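Local coordinates for protein L-lysine 6-oxidase (Marinomonas mediterranea, PDB 3WEU) that oxidises the side-chain amine of free L-lysine with a cysteine tryptophylquinone cofactor, releasing ammonium and the hydrogen peroxide that makes it antibacterial, at residues R339-Y343 against L413-G419. Residues are numbered along the deposited sequence; the frame is centred on the assembly and turned at random. Where two conformers were deposited one is given.
Sequences RMKYY and LGQWAEG
Ala417 and Tyr343 meet at the apolar centre between segments 339-343 and 413-419, which run roughly antiparallel. The contact joins helix 336-344 to helix 407-418, the latter in the C-terminal family region, and no other chain of the assembly touches either segment. The axes of the two segments approach to 8.4 Å. Ala417 CB lies 3.6 Å from Tyr343 CB. Met340 brings its sulfur to the same methyl, with SD 3.7 Å from Ala417 CB, by bending at chi2 and chi3. The Tyr343 ring lays one face over Gly414, and its CE1 is 3.4 Å from Gly414 CA. Leu413 CG and CD2 border Tyr343 CD1, and the phenol OH hydrogen-bonds to Gln348 NE2.

Trp416 and Tyr342 form an edge-to-face pair, with planes 71° apart. The Trp416 edge meets a face of Tyr342, with CH2 over it near the rim and CZ3 close to CD1. Trp416 NE1 hydrogen-bonds to the carbonyl of Tyr328. Tyr342 OH hydrogen-bonds to the carbonyl of Phe321, and Ile299 of helix 295-308 touches both Leu413 and Trp416.

The aliphatic part of Arg339 runs over a face of the indole. Its CG makes a CH-pi contact, 4.0 Å from the centroid of the six-membered ring. The chain then bends at chi3 (-91°) and carries the guanidinium past the ring to the helix end. In the conformer given, one of two, NH1 donates to Trp416 O over 2.7 Å. The bond is bent, with an N-H...O angle of 130°, and the exact position of NH1 is doubtful because it crowds Ala417 O. Trp416 O also accepts from Gly419 N. Gly419, with positive phi, leaves the helical conformation in a Schellman motif. Arg339 NH2 hydrogen-bonds to Ser332 O.

Arg339 thus covers the indole with its methylenes, and its positive charge probably suits the carbonyls at the C-terminal end of helix 407-418, though the guanidinium's exact place is uncertain.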
loop_
_atom_site.group_PDB
_atom_site.type_symbol
_atom_site.label_atom_id
_atom_site.label_comp_id
_atom_site.label_asym_id
_atom_site.label_seq_id
_atom_site.Cartn_x
_atom_site.Cartn_y
_atom_site.Cartn_z
ATOM N N ARG A 339 -21.120 31.380 -42.213
ATOM C CA ARG A 339 -21.471 31.481 -40.786
ATOM C C ARG A 339 -22.210 30.233 -40.310
ATOM O O ARG A 339 -21.986 29.755 -39.183
ATOM C CB ARG A 339 -22.293 32.729 -40.486
ATOM C CG ARG A 339 -21.535 34.027 -40.714
ATOM C CD ARG A 339 -22.388 35.214 -40.297
ATOM N NE ARG A 339 -23.130 35.656 -41.450
ATOM C CZ ARG A 339 -24.414 35.453 -41.643
ATOM N NH1 ARG A 339 -25.133 34.854 -40.738
ATOM N NH2 ARG A 339 -24.969 35.865 -42.748
ATOM N N MET A 340 -23.085 29.705 -41.175
ATOM C CA MET A 340 -23.858 28.529 -40.831
ATOM C C MET A 340 -22.948 27.269 -40.703
ATOM O O MET A 340 -23.187 26.402 -39.848
ATOM C CB MET A 340 -24.895 28.255 -41.893
ATOM C CG MET A 340 -26.052 29.193 -41.926
ATOM S SD MET A 340 -27.109 29.050 -40.493
ATOM C CE MET A 340 -27.354 27.355 -40.406
ATOM N N LYS A 341 -21.960 27.171 -41.574
ATOM C CA LYS A 341 -21.018 26.067 -41.512
ATOM C C LYS A 341 -20.287 26.134 -40.157
ATOM O O LYS A 341 -20.153 25.119 -39.517
ATOM C CB LYS A 341 -20.035 26.097 -42.610
ATOM C CG LYS A 341 -19.297 24.765 -42.773
ATOM C CD LYS A 341 -18.291 24.891 -43.896
ATOM C CE LYS A 341 -18.189 23.695 -44.847
ATOM N NZ LYS A 341 -18.538 22.446 -44.155
ATOM N N TYR A 342 -19.830 27.320 -39.743
ATOM C CA TYR A 342 -19.122 27.544 -38.476
ATOM C C TYR A 342 -20.024 27.098 -37.313
ATOM O O TYR A 342 -19.653 26.306 -36.471
ATOM C CB TYR A 342 -18.762 29.053 -38.384
ATOM C CG TYR A 342 -18.009 29.536 -37.181
ATOM C CD1 TYR A 342 -18.561 29.498 -35.905
ATOM C CD2 TYR A 342 -16.724 30.078 -37.318
ATOM C CE1 TYR A 342 -17.850 29.967 -34.781
ATOM C CE2 TYR A 342 -16.016 30.506 -36.199
ATOM C CZ TYR A 342 -16.586 30.472 -34.945
ATOM O OH TYR A 342 -15.858 30.893 -33.850
ATOM N N TYR A 343 -21.270 27.562 -37.319
ATOM C CA TYR A 343 -22.224 27.219 -36.307
ATOM C C TYR A 343 -22.581 25.728 -36.257
ATOM O O TYR A 343 -22.717 25.146 -35.188
ATOM C CB TYR A 343 -23.540 27.997 -36.569
ATOM C CG TYR A 343 -24.674 27.555 -35.686
ATOM C CD1 TYR A 343 -24.760 27.950 -34.382
ATOM C CD2 TYR A 343 -25.683 26.733 -36.164
ATOM C CE1 TYR A 343 -25.840 27.552 -33.558
ATOM C CE2 TYR A 343 -26.746 26.332 -35.374
ATOM C CZ TYR A 343 -26.821 26.750 -34.051
ATOM O OH TYR A 343 -27.846 26.311 -33.218
ATOM N N LEU A 413 -25.092 32.313 -30.816
ATOM C CA LEU A 413 -24.299 31.899 -31.936
ATOM C C LEU A 413 -25.134 31.571 -33.179
ATOM O O LEU A 413 -24.796 31.964 -34.284
ATOM C CB LEU A 413 -23.317 30.728 -31.548
ATOM C CG LEU A 413 -22.216 30.472 -32.582
ATOM C CD1 LEU A 413 -21.191 31.612 -32.630
ATOM C CD2 LEU A 413 -21.507 29.155 -32.256
ATOM N N GLY A 414 -26.285 30.947 -32.976
ATOM C CA GLY A 414 -27.224 30.621 -34.044
ATOM C C GLY A 414 -27.849 31.884 -34.650
ATOM O O GLY A 414 -28.120 31.907 -35.850
ATOM N N GLN A 415 -28.094 32.919 -33.837
ATOM C CA GLN A 415 -28.571 34.174 -34.362
ATOM C C GLN A 415 -27.505 34.807 -35.257
ATOM O O GLN A 415 -27.797 35.311 -36.354
ATOM C CB GLN A 415 -28.968 35.114 -33.232
ATOM C CG GLN A 415 -30.169 34.677 -32.404
ATOM C CD GLN A 415 -31.358 34.331 -33.256
ATOM O OE1 GLN A 415 -31.525 33.164 -33.694
ATOM N NE2 GLN A 415 -32.214 35.313 -33.498
ATOM N N TRP A 416 -26.265 34.779 -34.822
ATOM C CA TRP A 416 -25.177 35.175 -35.649
ATOM C C TRP A 416 -25.145 34.430 -36.942
ATOM O O TRP A 416 -25.038 35.072 -38.026
ATOM C CB TRP A 416 -23.828 35.086 -34.886
ATOM C CG TRP A 416 -22.616 35.239 -35.709
ATOM C CD1 TRP A 416 -21.984 36.414 -36.072
ATOM C CD2 TRP A 416 -21.790 34.189 -36.206
ATOM N NE1 TRP A 416 -20.877 36.143 -36.813
ATOM C CE2 TRP A 416 -20.742 34.783 -36.937
ATOM C CE3 TRP A 416 -21.886 32.808 -36.188
ATOM C CZ2 TRP A 416 -19.762 34.040 -37.543
ATOM C CZ3 TRP A 416 -20.916 32.060 -36.849
ATOM C CH2 TRP A 416 -19.868 32.669 -37.485
ATOM N N ALA A 417 -25.273 33.107 -36.880
ATOM C CA ALA A 417 -25.223 32.294 -38.086
ATOM C C ALA A 417 -26.359 32.707 -39.079
ATOM O O ALA A 417 -26.140 32.812 -40.318
ATOM C CB ALA A 417 -25.400 30.855 -37.720
ATOM N N GLU A 418 -27.542 32.916 -38.517
ATOM C CA GLU A 418 -28.680 33.492 -39.290
ATOM C C GLU A 418 -28.515 34.880 -39.859
ATOM O O GLU A 418 -29.289 35.232 -40.728
ATOM C CB GLU A 418 -29.970 33.456 -38.502
ATOM C CG GLU A 418 -30.388 32.039 -38.159
ATOM C CD GLU A 418 -30.931 31.246 -39.351
ATOM O OE1 GLU A 418 -31.091 31.777 -40.452
ATOM O OE2 GLU A 418 -31.200 30.077 -39.151
ATOM N N GLY A 419 -27.556 35.679 -39.399
ATOM C CA GLY A 419 -27.416 37.039 -39.875
ATOM C C GLY A 419 -28.187 38.040 -38.988
ATOM O O GLY A 419 -28.168 39.228 -39.249
#